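Local structure of Exo-arabinanase (Penicillium chrysogenum, 3A72) at residues L24-E29 with T315-V320; P309-Y314 with V331-V336; V9-P14 with V344-M349; L37-N42 with Y51-R56. The protein hydrolyses alpha-1,5-L-arabinan from the end of the chain, probably releasing the disaccharide arabinobiose, in a six-bladed beta-propeller related to the sialidases. One frame throughout, in Å; residues are numbered along the deposited sequence.

The four contacts lie in the first and last blades of a six-bladed propeller and at the junction between them. Contact 1, nearest the chain's centre and buried, joins the innermost strands of the two through charged and polar side chains. Contact 4, also buried, is the hairpin of the first blade, built on aromatic and proline packing beside a few backbone bonds. In the last blade, 309-314 with 331-336 is a mostly buried loop contact bridged by water, with two exposed residues, whereas 9-14 with 344-349 is a partly buried strand pairing that relies on backbone bonds and valines. Contacts 1, 2 and 4 all reach the bound arabinose, through Leu24 and Tyr25, Tyr314 and Glu41 respectively.

Contact 1 of 4, residues L24-E29 with T315-V320; sequences LYPRNE and TRALRV
Arg27 grips Thr315 with the end of its guanidinium: NH2 donates to OG1 of Thr315 at 2.8 Å, and NH1 donates to the carbonyl O of the same residue at 3.0 Å. Both acceptors lie close to the guanidinium plane. NH1 also turns back on its own strand, donating to Pro26 O, and the ring of Tyr25 lays CE2 over the centre of the guanidinium, so the group is fixed both in its plane and above it. At the far end Arg319 offers its side edge to Asn28, with NE bonded to OD1 (2.9 Å, 150° at the hydrogen) and NH2 to the backbone O of Asn28. The bend of its chain at chi3 (-66°) sets NE for this approach, and the amide plane stands almost upright to the guanidinium. OE2 of Glu29 sits over one face of the Arg319 guanidinium, 3.1 Å from NH1, a salt bridge with the oxygen well out of plane and no N-H aimed at it; Glu29 OE1 accepts a bond from Ser87 N. Farther out, CG2 of Thr315 rests on the Tyr25 ring as a CH-pi contact, 3.6 Å from the centroid, and Ala317 CB lies 3.4 Å from Pro26 O. Tyr25, with Leu24, touches the bound arabinose beside the contact. Segments 24-29 and 317-320 run nearly parallel, 14° apart, with axes 6.9 Å from each other, and side chains span the interval. They lie on the innermost strands of the first and last propeller blades; strand 82-87 of the next blade flanks Tyr25, Arg27 and Glu29, and strand 328-333 backs Pro26 and Asn28.

Contact 2 of 4, residues P309-Y314 with V331-V336; sequences PEEHGY and VNSAGV
Glu310 reaches Ser333 with CG anti to its backbone N (chi1 -178°); a bend at chi2 (68°) turns CD toward strand 328-333, and OE2 of Glu310 lies 3.3 Å from Ser333 CB. The carboxylate is held from the adjacent strand, where Ser345 OG and Ser347 OG bond to its two oxygens. Ser333 OG, anti to its own backbone N (chi1 -177°), accepts from Gly335 N at 3.1 Å, an ST turn that ends strand 328-333 of the last propeller blade. The partner loop, 309-314, connects the outermost strand of the preceding blade with the innermost strand of the last. Gly313 allows the close approach: a CB there would collide with Ser333 OG and Gly335 O, and CA of Gly313 lies 3.5 Å from Gly335 O. Gly335 has a positive phi, at which a CB would jam against the preceding carbonyl. The carbonyl of Gly335 accepts the N-H of Tyr314 at 2.9 Å, the direct hydrogen bond between the two segments. Water extends the seam. Water 4 donates to both Tyr314 O and Gly335 O, while water 5 gives a proton to Tyr314 O and takes one from Ala334 N, so the tyrosine carbonyl holds two waters. Beyond this junction the ring of Tyr314 leads away to touch the bound arabinose, which makes the loop part of the sugar pocket. At one end Val331 CG1 packs on Glu310 CB at 3.7 Å; at the other, exposed end Val336 CG1 comes obliquely to the His312 ring, 3.7 Å from NE2.

Contact 3 of 4, residues V9-P14 with V344-M349; sequences VTIFSP and VSVSVM
Ile11 and Phe12 both face Val344 in a classic beta bulge, and the carbonyl O of Val344 accepts two N-H groups, from Ile11 N at 2.8 Å and Phe12 N at 3.2 Å, arriving from the same face of its plane. Phe12 O returns a nearly straight bond from Val344 N (2.9 Å, 172°). On the near side of the bulge Val9 and Val346 form a regular antiparallel hydrogen-bonded pair, its two bonds running N to O in each direction, with the CA of Ser345 pressed against Val9 O at 3.1 Å. The extra residue turns the side chain of Ile11 toward the partner strand: CB packs on Val344 CG1 at 3.9 Å, while CG1 and CD1 rest on CG1 of Val346. That valine places CG1 between its backbone N and carbonyl carbon (chi1 63°), where it meets Ile11. The edge of the Phe12 ring is met by Val344 CG2, and the ring also packs against Trp40 of the first blade. Strand 6-10, from the N-terminus, thus becomes the outermost strand of a sheet whose other three come from the C-terminal end, the "velcro" closure characteristic of beta-propellers.

Contact 4 of 4, residues L37-N42 with Y51-R56; sequences LATWEN and YFPIYR. With AHR (alpha-L-arabinofuranose), chain B.
Trp40 and Pro53 pack across a beta hairpin, strands 36-42 and 52-57, the two middle strands of the first propeller blade. At its regular end Ala38 and Tyr55 are an antiparallel hydrogen-bonded pair, with Ala38 N to Tyr55 O at 2.8 Å and Tyr55 N to Ala38 O at 3.0 Å. Pro53 brings no N-H, and its carbonyl takes the hydroxyl of Thr39 at 2.7 Å. CG of Trp40 lies between the backbone N and carbonyl carbon (chi1 55°), and with chi2 at 88° the indole presents one face to Pro53 CG, 3.5 Å from CE2, while CH2 of the indole comes over the Tyr55 ring, 3.4 Å from CD1, the planes oblique at 56°. Toward the turn the strands part and water 6 bridges them, accepting from Asn42 N and lying 2.8 Å from Tyr51 O. Glu41, on the other side of the strand from Trp40, accepts from O5 of the arabinose through OE2 at 2.7 Å; OE2 also accepts from Gln82 N, while OE1 bonds Tyr43 OH. Packing of Trp40 on Pro53 and Tyr55 thus occupies one side of the hairpin, and bonds to both carboxylate oxygens probably fix how Glu41 presents itself to the sugar.

Contact 1 of 4, residues L24-E29 with T315-V320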
loop_
_atom_site.group_PDB
_atom_site.type_symbol
_atom_site.label_atom_id
_atom_site.label_comp_id
_atom_site.label_asym_id
_atom_site.label_seq_id
_atom_site.Cartn_x
_atom_site.Cartn_y
_atom_site.Cartn_z
ATOM N N LEU A 24 1.318 7.981 9.915
ATOM C CA LEU A 24 0.730 6.666 9.717
ATOM C C LEU A 24 0.810 6.301 8.245
ATOM O O LEU A 24 0.879 7.223 7.408
ATOM C CB LEU A 24 -0.781 6.679 10.108
ATOM C CG LEU A 24 -1.383 5.304 10.451
ATOM C CD1 LEU A 24 -0.900 4.795 11.795
ATOM C CD2 LEU A 24 -2.916 5.397 10.430
ATOM N N TYR A 25 0.761 5.031 7.896
ATOM C CA TYR A 25 0.493 4.579 6.546
ATOM C C TYR A 25 1.678 4.872 5.618
ATOM O O TYR A 25 1.620 5.737 4.734
ATOM C CB TYR A 25 -0.816 5.158 6.009
ATOM C CG TYR A 25 -1.473 4.324 4.929
ATOM C CD1 TYR A 25 -2.612 3.568 5.228
ATOM C CD2 TYR A 25 -0.955 4.245 3.630
ATOM C CE1 TYR A 25 -3.239 2.771 4.261
ATOM C CE2 TYR A 25 -1.591 3.453 2.657
ATOM C CZ TYR A 25 -2.705 2.738 2.984
ATOM O OH TYR A 25 -3.378 1.965 2.046
ATOM N N PRO A 26 2.801 4.170 5.817
ATOM C CA PRO A 26 3.990 4.429 5.005
ATOM C C PRO A 26 3.805 3.908 3.610
ATOM O O PRO A 26 3.339 2.771 3.427
ATOM C CB PRO A 26 5.069 3.608 5.713
ATOM C CG PRO A 26 4.300 2.430 6.271
ATOM C CD PRO A 26 2.987 3.021 6.731
ATOM N N ARG A 27 4.252 4.641 2.614
ATOM C CA ARG A 27 4.381 4.135 1.236
ATOM C C ARG A 27 5.687 4.694 0.681
ATOM O O ARG A 27 6.173 5.738 1.074
ATOM C CB ARG A 27 3.172 4.472 0.366
ATOM C CG ARG A 27 1.906 3.704 0.770
ATOM C CD ARG A 27 2.018 2.244 0.408
ATOM N NE ARG A 27 0.809 1.461 0.671
ATOM C CZ ARG A 27 0.584 0.763 1.800
ATOM N NH1 ARG A 27 1.413 0.782 2.815
ATOM N NH2 ARG A 27 -0.520 0.027 1.858
ATOM N N ASN A 28 6.226 3.993 -0.340
ATOM C CA ASN A 28 7.485 4.393 -0.917
ATOM C C ASN A 28 7.526 3.981 -2.391
ATOM O O ASN A 28 6.677 3.228 -2.885
ATOM C CB ASN A 28 8.647 3.853 -0.081
ATOM C CG ASN A 28 8.552 2.374 0.043
ATOM O OD1 ASN A 28 8.551 1.608 -0.921
ATOM N ND2 ASN A 28 8.447 1.832 1.206
ATOM N N GLU A 29 8.532 4.470 -3.075
ATOM C CA GLU A 29 8.808 4.079 -4.455
ATOM C C GLU A 29 10.312 4.150 -4.676
ATOM O O GLU A 29 10.987 4.949 -4.045
ATOM C CB GLU A 29 8.048 4.948 -5.463
ATOM C CG GLU A 29 8.179 4.634 -6.934
ATOM C CD GLU A 29 7.754 3.231 -7.286
ATOM O OE1 GLU A 29 6.763 2.929 -8.021
ATOM O OE2 GLU A 29 8.538 2.344 -6.890
ATOM N N THR A 315 0.080 -1.246 8.162
ATOM C CA THR A 315 0.391 -1.326 6.738
ATOM C C THR A 315 1.867 -1.041 6.412
ATOM O O THR A 315 2.226 -0.362 5.463
ATOM C CB THR A 315 -0.618 -0.487 5.908
ATOM O OG1 THR A 315 -0.516 -0.920 4.518
ATOM C CG2 THR A 315 -0.478 0.993 5.958
ATOM N N ARG A 316 2.734 -1.642 7.239
ATOM C CA ARG A 316 4.172 -1.553 7.039
ATOM C C ARG A 316 4.507 -1.922 5.611
ATOM O O ARG A 316 4.033 -2.933 5.095
ATOM C CB ARG A 316 4.875 -2.446 8.070
ATOM C CG ARG A 316 6.377 -2.298 8.100
ATOM C CD ARG A 316 7.012 -3.092 9.223
ATOM N NE ARG A 316 6.855 -4.520 8.965
ATOM C CZ ARG A 316 7.428 -5.468 9.687
ATOM N NH1 ARG A 316 8.265 -5.171 10.675
ATOM N NH2 ARG A 316 7.202 -6.762 9.418
ATOM N N ALA A 317 5.322 -1.083 4.968
ATOM C CA ALA A 317 5.552 -1.154 3.526
ATOM C C ALA A 317 6.865 -1.827 3.230
ATOM O O ALA A 317 7.890 -1.606 3.880
ATOM C CB ALA A 317 5.525 0.236 2.919
ATOM N N LEU A 318 6.873 -2.693 2.211
ATOM C CA LEU A 318 8.046 -3.424 1.764
ATOM C C LEU A 318 8.406 -2.978 0.348
ATOM O O LEU A 318 7.529 -2.688 -0.479
ATOM C CB LEU A 318 7.770 -4.926 1.713
ATOM C CG LEU A 318 7.298 -5.586 3.002
ATOM C CD1 LEU A 318 7.043 -7.063 2.776
ATOM C CD2 LEU A 318 8.310 -5.361 4.113
ATOM N N ARG A 319 9.692 -3.038 0.013
ATOM C CA ARG A 319 10.132 -2.810 -1.360
ATOM C C ARG A 319 11.431 -3.589 -1.603
ATOM O O ARG A 319 12.398 -3.438 -0.877
ATOM C CB ARG A 319 10.314 -1.361 -1.682
ATOM C CG ARG A 319 10.678 -1.134 -3.133
ATOM C CD ARG A 319 10.522 0.302 -3.594
ATOM N NE ARG A 319 9.115 0.692 -3.571
ATOM C CZ ARG A 319 8.201 0.315 -4.484
ATOM N NH1 ARG A 319 8.529 -0.415 -5.513
ATOM N NH2 ARG A 319 6.969 0.703 -4.308
ATOM N N VAL A 320 11.432 -4.376 -2.671
ATOM C CA VAL A 320 12.651 -5.022 -3.143
ATOM C C VAL A 320 13.365 -3.998 -4.032
ATOM O O VAL A 320 12.833 -3.627 -5.114
ATOM C CB VAL A 320 12.352 -6.306 -3.903
ATOM C CG1 VAL A 320 13.645 -6.892 -4.497
ATOM C CG2 VAL A 320 11.684 -7.333 -2.970
HETATM O O HOH W 1 6.851 -0.172 -0.230
HETATM O O HOH W 2 5.004 1.594 -6.322
#

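Contact 2 of 4, residues P309-Y314 with V331-V336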
loop_
_atom_site.group_PDB
_atom_site.type_symbol
_atom_site.label_atom_id
_atom_site.label_comp_id
_atom_site.label_asym_id
_atom_site.label_seq_id
_atom_site.Cartn_x
_atom_site.Cartn_y
_atom_site.Cartn_z
ATOM N N PRO A 309 14.470 -6.585 11.604
ATOM C CA PRO A 309 14.921 -5.575 12.566
ATOM C C PRO A 309 14.062 -4.338 12.627
ATOM O O PRO A 309 14.281 -3.494 13.519
ATOM C CB PRO A 309 16.289 -5.177 12.036
ATOM C CG PRO A 309 16.196 -5.401 10.567
ATOM C CD PRO A 309 15.321 -6.625 10.384
ATOM N N GLU A 310 13.089 -4.149 11.731
ATOM C CA GLU A 310 12.174 -3.023 11.746
ATOM C C GLU A 310 10.976 -3.329 12.633
ATOM O O GLU A 310 10.453 -4.435 12.597
ATOM C CB GLU A 310 11.707 -2.731 10.347
ATOM C CG GLU A 310 10.779 -1.552 10.211
ATOM C CD GLU A 310 11.416 -0.220 10.475
ATOM O OE1 GLU A 310 12.624 -0.022 10.494
ATOM O OE2 GLU A 310 10.539 0.708 10.662
ATOM N N GLU A 311 10.563 -2.347 13.408
ATOM C CA GLU A 311 9.387 -2.522 14.258
ATOM C C GLU A 311 8.158 -2.855 13.450
ATOM O O GLU A 311 8.043 -2.538 12.264
ATOM C CB GLU A 311 9.157 -1.232 15.038
ATOM C CG GLU A 311 8.770 -0.034 14.194
ATOM C CD GLU A 311 8.613 1.269 15.002
ATOM O OE1 GLU A 311 9.260 1.416 16.082
ATOM O OE2 GLU A 311 7.865 2.154 14.542
ATOM N N HIS A 312 7.201 -3.500 14.122
ATOM C CA HIS A 312 5.897 -3.684 13.530
ATOM C C HIS A 312 5.192 -2.335 13.370
ATOM O O HIS A 312 5.420 -1.405 14.124
ATOM C CB HIS A 312 5.021 -4.635 14.343
ATOM C CG HIS A 312 4.287 -4.028 15.441
ATOM N ND1 HIS A 312 4.797 -3.684 16.618
ATOM C CD2 HIS A 312 2.972 -3.635 15.458
ATOM C CE1 HIS A 312 3.856 -3.131 17.393
ATOM N NE2 HIS A 312 2.734 -3.109 16.699
ATOM N N GLY A 313 4.305 -2.251 12.374
ATOM C CA GLY A 313 3.490 -1.072 12.241
ATOM C C GLY A 313 2.365 -1.320 11.260
ATOM O O GLY A 313 2.364 -2.249 10.472
ATOM N N TYR A 314 1.398 -0.370 11.300
ATOM C CA TYR A 314 0.217 -0.457 10.470
ATOM C C TYR A 314 0.581 -0.296 8.986
ATOM O O TYR A 314 1.292 0.645 8.599
ATOM C CB TYR A 314 -0.732 0.650 10.851
ATOM C CG TYR A 314 -2.076 0.663 10.125
ATOM C CD1 TYR A 314 -2.949 -0.402 10.208
ATOM C CD2 TYR A 314 -2.434 1.751 9.385
ATOM C CE1 TYR A 314 -4.145 -0.417 9.557
ATOM C CE2 TYR A 314 -3.674 1.808 8.767
ATOM C CZ TYR A 314 -4.533 0.726 8.863
ATOM O OH TYR A 314 -5.785 0.791 8.291
ATOM N N VAL A 331 12.093 -2.140 4.507
ATOM C CA VAL A 331 10.994 -2.380 5.419
ATOM C C VAL A 331 10.727 -1.043 6.130
ATOM O O VAL A 331 11.583 -0.561 6.870
ATOM C CB VAL A 331 11.281 -3.512 6.433
ATOM C CG1 VAL A 331 10.018 -3.822 7.197
ATOM C CG2 VAL A 331 11.869 -4.716 5.756
ATOM N N ASN A 332 9.580 -0.428 5.862
ATOM C CA ASN A 332 9.328 0.990 6.191
ATOM C C ASN A 332 8.074 1.103 7.009
ATOM O O ASN A 332 6.978 0.749 6.508
ATOM C CB ASN A 332 9.212 1.725 4.867
ATOM C CG ASN A 332 8.754 3.144 4.850
ATOM O OD1 ASN A 332 8.844 3.953 5.857
ATOM N ND2 ASN A 332 8.223 3.565 3.798
ATOM N N SER A 333 8.175 1.567 8.239
ATOM C CA SER A 333 7.030 1.799 9.105
ATOM C C SER A 333 6.777 3.297 9.290
ATOM O O SER A 333 7.711 4.113 9.291
ATOM C CB SER A 333 7.274 1.163 10.506
ATOM O OG SER A 333 6.112 1.344 11.313
ATOM N N ALA A 334 5.508 3.646 9.547
ATOM C CA ALA A 334 5.129 4.986 9.976
ATOM C C ALA A 334 4.390 4.966 11.286
ATOM O O ALA A 334 3.775 5.981 11.673
ATOM C CB ALA A 334 4.340 5.744 8.902
ATOM N N GLY A 335 4.425 3.850 12.020
ATOM C CA GLY A 335 3.806 3.773 13.324
ATOM C C GLY A 335 2.596 2.919 13.375
ATOM O O GLY A 335 2.287 2.166 12.445
ATOM N N VAL A 336 1.887 2.979 14.509
ATOM C CA VAL A 336 0.707 2.146 14.782
ATOM C C VAL A 336 -0.520 3.034 14.839
ATOM O O VAL A 336 -0.457 4.255 15.070
ATOM C CB VAL A 336 0.874 1.348 16.088
ATOM C CG1 VAL A 336 2.069 0.411 15.972
ATOM C CG2 VAL A 336 1.016 2.260 17.304
HETATM O O HOH W 3 5.654 1.313 13.697
HETATM O O HOH W 4 1.545 3.101 9.870
HETATM O O HOH W 5 3.979 1.099 9.384
#

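Contact 3 of 4, residues V9-P14 with V344-M349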
loop_
_atom_site.group_PDB
_atom_site.type_symbol
_atom_site.label_atom_id
_atom_site.label_comp_id
_atom_site.label_asym_id
_atom_site.label_seq_id
_atom_site.Cartn_x
_atom_site.Cartn_y
_atom_site.Cartn_z
ATOM N N VAL A 9 16.451 3.441 10.633
ATOM C CA VAL A 9 16.835 4.800 10.243
ATOM C C VAL A 9 15.619 5.691 10.315
ATOM O O VAL A 9 14.570 5.349 9.779
ATOM C CB VAL A 9 17.443 4.835 8.863
ATOM C CG1 VAL A 9 17.753 6.232 8.424
ATOM C CG2 VAL A 9 18.685 3.950 8.784
ATOM N N THR A 10 15.741 6.859 10.943
ATOM C CA THR A 10 14.640 7.809 10.979
ATOM C C THR A 10 14.509 8.592 9.680
ATOM O O THR A 10 15.450 9.265 9.246
ATOM C CB THR A 10 14.850 8.844 12.057
ATOM O OG1 THR A 10 15.090 8.226 13.247
ATOM C CG2 THR A 10 13.610 9.695 12.260
ATOM N N ILE A 11 13.365 8.498 9.058
ATOM C CA ILE A 11 13.048 9.342 7.928
ATOM C C ILE A 11 12.446 10.658 8.399
ATOM O O ILE A 11 12.822 11.735 7.938
ATOM C CB ILE A 11 12.057 8.635 6.946
ATOM C CG1 ILE A 11 12.651 7.312 6.444
ATOM C CG2 ILE A 11 11.686 9.591 5.825
ATOM C CD1 ILE A 11 11.820 6.592 5.415
ATOM N N PHE A 12 11.484 10.566 9.336
ATOM C CA PHE A 12 10.806 11.738 9.872
ATOM C C PHE A 12 10.309 11.462 11.278
ATOM O O PHE A 12 9.600 10.452 11.507
ATOM C CB PHE A 12 9.604 12.107 8.992
ATOM C CG PHE A 12 8.760 13.258 9.478
ATOM C CD1 PHE A 12 9.279 14.512 9.627
ATOM C CD2 PHE A 12 7.430 13.066 9.779
ATOM C CE1 PHE A 12 8.508 15.578 10.012
ATOM C CE2 PHE A 12 6.633 14.116 10.171
ATOM C CZ PHE A 12 7.166 15.373 10.290
ATOM N N SER A 13 10.654 12.322 12.218
ATOM C CA SER A 13 10.131 12.294 13.564
ATOM C C SER A 13 9.204 13.474 13.738
ATOM O O SER A 13 9.674 14.631 13.652
ATOM C CB SER A 13 11.250 12.348 14.625
ATOM O OG SER A 13 10.755 12.034 15.952
ATOM N N PRO A 14 7.915 13.267 13.898
ATOM C CA PRO A 14 6.967 14.368 13.835
ATOM C C PRO A 14 7.039 15.256 15.084
ATOM O O PRO A 14 7.339 14.781 16.192
ATOM C CB PRO A 14 5.630 13.697 13.772
ATOM C CG PRO A 14 5.808 12.390 14.493
ATOM C CD PRO A 14 7.211 11.966 14.075
ATOM N N VAL A 344 8.416 7.844 11.326
ATOM C CA VAL A 344 8.626 7.164 10.060
ATOM C C VAL A 344 10.061 6.690 10.030
ATOM O O VAL A 344 10.985 7.493 10.163
ATOM C CB VAL A 344 8.321 8.086 8.861
ATOM C CG1 VAL A 344 8.412 7.260 7.590
ATOM C CG2 VAL A 344 6.966 8.744 9.013
ATOM N N SER A 345 10.251 5.375 9.866
ATOM C CA SER A 345 11.571 4.756 9.895
ATOM C C SER A 345 11.679 3.719 8.782
ATOM O O SER A 345 10.694 3.248 8.212
ATOM C CB SER A 345 11.870 4.159 11.250
ATOM O OG SER A 345 11.053 3.072 11.550
ATOM N N VAL A 346 12.928 3.303 8.540
ATOM C CA VAL A 346 13.193 2.308 7.540
ATOM C C VAL A 346 14.410 1.466 7.926
ATOM O O VAL A 346 15.387 1.965 8.483
ATOM C CB VAL A 346 13.409 2.990 6.162
ATOM C CG1 VAL A 346 14.622 3.899 6.157
ATOM C CG2 VAL A 346 13.484 1.990 5.029
ATOM N N SER A 347 14.289 0.168 7.603
ATOM C CA SER A 347 15.418 -0.760 7.655
ATOM C C SER A 347 15.633 -1.333 6.251
ATOM O O SER A 347 14.708 -1.383 5.453
ATOM C CB SER A 347 15.165 -1.866 8.653
ATOM O OG SER A 347 14.963 -1.376 9.970
ATOM N N VAL A 348 16.872 -1.773 6.005
ATOM C CA VAL A 348 17.223 -2.457 4.768
ATOM C C VAL A 348 17.854 -3.767 5.159
ATOM O O VAL A 348 18.785 -3.800 5.971
ATOM C CB VAL A 348 18.169 -1.602 3.898
ATOM C CG1 VAL A 348 18.553 -2.367 2.629
ATOM C CG2 VAL A 348 17.509 -0.291 3.516
ATOM N N MET A 349 17.360 -4.859 4.595
ATOM C CA MET A 349 17.848 -6.182 4.828
ATOM C C MET A 349 18.522 -6.732 3.608
ATOM O O MET A 349 18.107 -6.519 2.480
ATOM C CB MET A 349 16.646 -7.122 5.220
ATOM C CG MET A 349 15.849 -6.612 6.407
ATOM S SD MET A 349 14.405 -7.609 6.752
ATOM C CE MET A 349 15.144 -9.079 7.446
#

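Contact 4 of 4, residues L37-N42 with Y51-R56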
loop_
_atom_site.group_PDB
_atom_site.type_symbol
_atom_site.label_atom_id
_atom_site.label_comp_id
_atom_site.label_asym_id
_atom_site.label_seq_id
_atom_site.Cartn_x
_atom_site.Cartn_y
_atom_site.Cartn_z
ATOM N N LEU A 37 11.910 7.263 -2.624
ATOM C CA LEU A 37 10.965 8.266 -2.123
ATOM C C LEU A 37 10.049 7.633 -1.116
ATOM O O LEU A 37 9.638 6.455 -1.278
ATOM C CB LEU A 37 10.120 8.832 -3.269
ATOM C CG LEU A 37 10.876 9.514 -4.428
ATOM C CD1 LEU A 37 9.873 10.010 -5.427
ATOM C CD2 LEU A 37 11.711 10.625 -3.916
ATOM N N ALA A 38 9.699 8.396 -0.091
ATOM C CA ALA A 38 8.820 7.952 0.971
ATOM C C ALA A 38 7.769 9.031 1.228
ATOM O O ALA A 38 8.034 10.227 1.151
ATOM C CB ALA A 38 9.602 7.680 2.242
ATOM N N THR A 39 6.573 8.570 1.584
ATOM C CA THR A 39 5.475 9.414 2.021
ATOM C C THR A 39 4.654 8.682 3.074
ATOM O O THR A 39 4.907 7.503 3.413
ATOM C CB THR A 39 4.617 9.846 0.815
ATOM O OG1 THR A 39 3.722 10.890 1.212
ATOM C CG2 THR A 39 3.775 8.716 0.280
ATOM N N TRP A 40 3.680 9.370 3.658
ATOM C CA TRP A 40 2.875 8.917 4.754
ATOM C C TRP A 40 1.741 9.898 4.966
ATOM O O TRP A 40 1.782 11.029 4.483
ATOM C CB TRP A 40 3.720 8.777 6.049
ATOM C CG TRP A 40 4.441 10.020 6.428
ATOM C CD1 TRP A 40 3.985 11.043 7.195
ATOM C CD2 TRP A 40 5.768 10.387 6.018
ATOM N NE1 TRP A 40 4.983 11.981 7.267
ATOM C CE2 TRP A 40 6.077 11.653 6.586
ATOM C CE3 TRP A 40 6.782 9.781 5.260
ATOM C CZ2 TRP A 40 7.268 12.319 6.397
ATOM C CZ3 TRP A 40 7.987 10.433 5.071
ATOM C CH2 TRP A 40 8.228 11.675 5.661
ATOM N N GLU A 41 0.728 9.473 5.695
ATOM C CA GLU A 41 -0.282 10.344 6.255
ATOM C C GLU A 41 0.354 11.229 7.324
ATOM O O GLU A 41 0.975 10.716 8.273
ATOM C CB GLU A 41 -1.404 9.546 6.919
ATOM C CG GLU A 41 -2.171 8.627 5.961
ATOM C CD GLU A 41 -3.138 7.680 6.622
ATOM O OE1 GLU A 41 -3.213 7.656 7.884
ATOM O OE2 GLU A 41 -3.803 6.894 5.875
ATOM N N ASN A 42 0.231 12.539 7.139
ATOM C CA ASN A 42 0.977 13.539 7.919
ATOM C C ASN A 42 -0.035 14.398 8.646
ATOM O O ASN A 42 -0.724 15.252 8.024
ATOM C CB ASN A 42 1.854 14.306 6.940
ATOM C CG ASN A 42 2.869 15.220 7.590
ATOM O OD1 ASN A 42 2.737 16.511 7.556
ATOM N ND2 ASN A 42 3.821 14.708 8.178
ATOM N N TYR A 51 -1.292 17.627 3.840
ATOM C CA TYR A 51 -0.643 17.308 2.586
ATOM C C TYR A 51 0.123 16.009 2.733
ATOM O O TYR A 51 0.367 15.539 3.860
ATOM C CB TYR A 51 0.330 18.496 2.163
ATOM C CG TYR A 51 1.330 18.764 3.280
ATOM C CD1 TYR A 51 2.491 18.019 3.455
ATOM C CD2 TYR A 51 1.114 19.758 4.203
ATOM C CE1 TYR A 51 3.381 18.225 4.470
ATOM C CE2 TYR A 51 2.000 19.985 5.239
ATOM C CZ TYR A 51 3.140 19.213 5.371
ATOM O OH TYR A 51 3.998 19.459 6.407
ATOM N N PHE A 52 0.588 15.446 1.628
ATOM C CA PHE A 52 1.504 14.307 1.662
ATOM C C PHE A 52 2.947 14.767 1.412
ATOM O O PHE A 52 3.243 15.266 0.337
ATOM C CB PHE A 52 1.130 13.246 0.660
ATOM C CG PHE A 52 -0.201 12.569 0.897
ATOM C CD1 PHE A 52 -0.550 12.062 2.153
ATOM C CD2 PHE A 52 -1.101 12.415 -0.150
ATOM C CE1 PHE A 52 -1.784 11.433 2.334
ATOM C CE2 PHE A 52 -2.299 11.765 0.027
ATOM C CZ PHE A 52 -2.639 11.282 1.278
ATOM N N PRO A 53 3.831 14.616 2.393
ATOM C CA PRO A 53 5.234 15.000 2.204
ATOM C C PRO A 53 5.934 13.958 1.349
ATOM O O PRO A 53 5.611 12.799 1.420
ATOM C CB PRO A 53 5.805 15.009 3.612
ATOM C CG PRO A 53 4.956 14.046 4.361
ATOM C CD PRO A 53 3.574 14.105 3.751
ATOM N N ILE A 54 6.937 14.426 0.589
ATOM C CA ILE A 54 7.743 13.525 -0.248
ATOM C C ILE A 54 9.173 13.667 0.200
ATOM O O ILE A 54 9.771 14.748 0.029
ATOM C CB ILE A 54 7.576 13.844 -1.727
ATOM C CG1 ILE A 54 6.141 13.845 -2.204
ATOM C CG2 ILE A 54 8.429 12.897 -2.571
ATOM C CD1 ILE A 54 5.434 12.526 -2.121
ATOM N N TYR A 55 9.735 12.613 0.792
ATOM C CA TYR A 55 11.115 12.585 1.264
ATOM C C TYR A 55 11.904 11.671 0.359
ATOM O O TYR A 55 11.448 10.610 -0.042
ATOM C CB TYR A 55 11.203 12.112 2.706
ATOM C CG TYR A 55 10.957 13.186 3.762
ATOM C CD1 TYR A 55 9.829 13.980 3.747
ATOM C CD2 TYR A 55 11.836 13.338 4.815
ATOM C CE1 TYR A 55 9.611 14.906 4.708
ATOM C CE2 TYR A 55 11.618 14.282 5.807
ATOM C CZ TYR A 55 10.505 15.079 5.760
ATOM O OH TYR A 55 10.329 16.011 6.735
ATOM N N ARG A 56 13.148 12.060 0.051
ATOM C CA ARG A 56 14.026 11.314 -0.843
ATOM C C ARG A 56 15.293 10.875 -0.139
ATOM O O ARG A 56 15.839 11.612 0.687
ATOM C CB ARG A 56 14.445 12.199 -2.022
ATOM C CG ARG A 56 15.378 11.518 -3.011
ATOM C CD ARG A 56 15.473 12.283 -4.302
ATOM N NE ARG A 56 16.122 13.575 -4.135
ATOM C CZ ARG A 56 16.085 14.567 -4.994
ATOM N NH1 ARG A 56 15.360 14.455 -6.080
ATOM N NH2 ARG A 56 16.801 15.678 -4.701
HETATM O O5 AHR B . -5.502 5.141 6.973
HETATM C C5 AHR B . -6.153 5.833 8.079
HETATM C C4 AHR B . -7.081 4.859 8.775
HETATM O O4 AHR B . -8.147 4.495 7.834
HETATM C C3 AHR B . -7.863 5.526 9.898
HETATM O O3 AHR B . -7.122 5.531 11.135
HETATM C C2 AHR B . -9.064 4.564 10.016
HETATM O O2 AHR B . -10.232 5.203 10.581
HETATM C C1 AHR B . -9.326 4.157 8.559
HETATM O O HOH W 6 -1.450 13.851 5.124
HETATM O O HOH W 7 0.107 17.383 6.460
#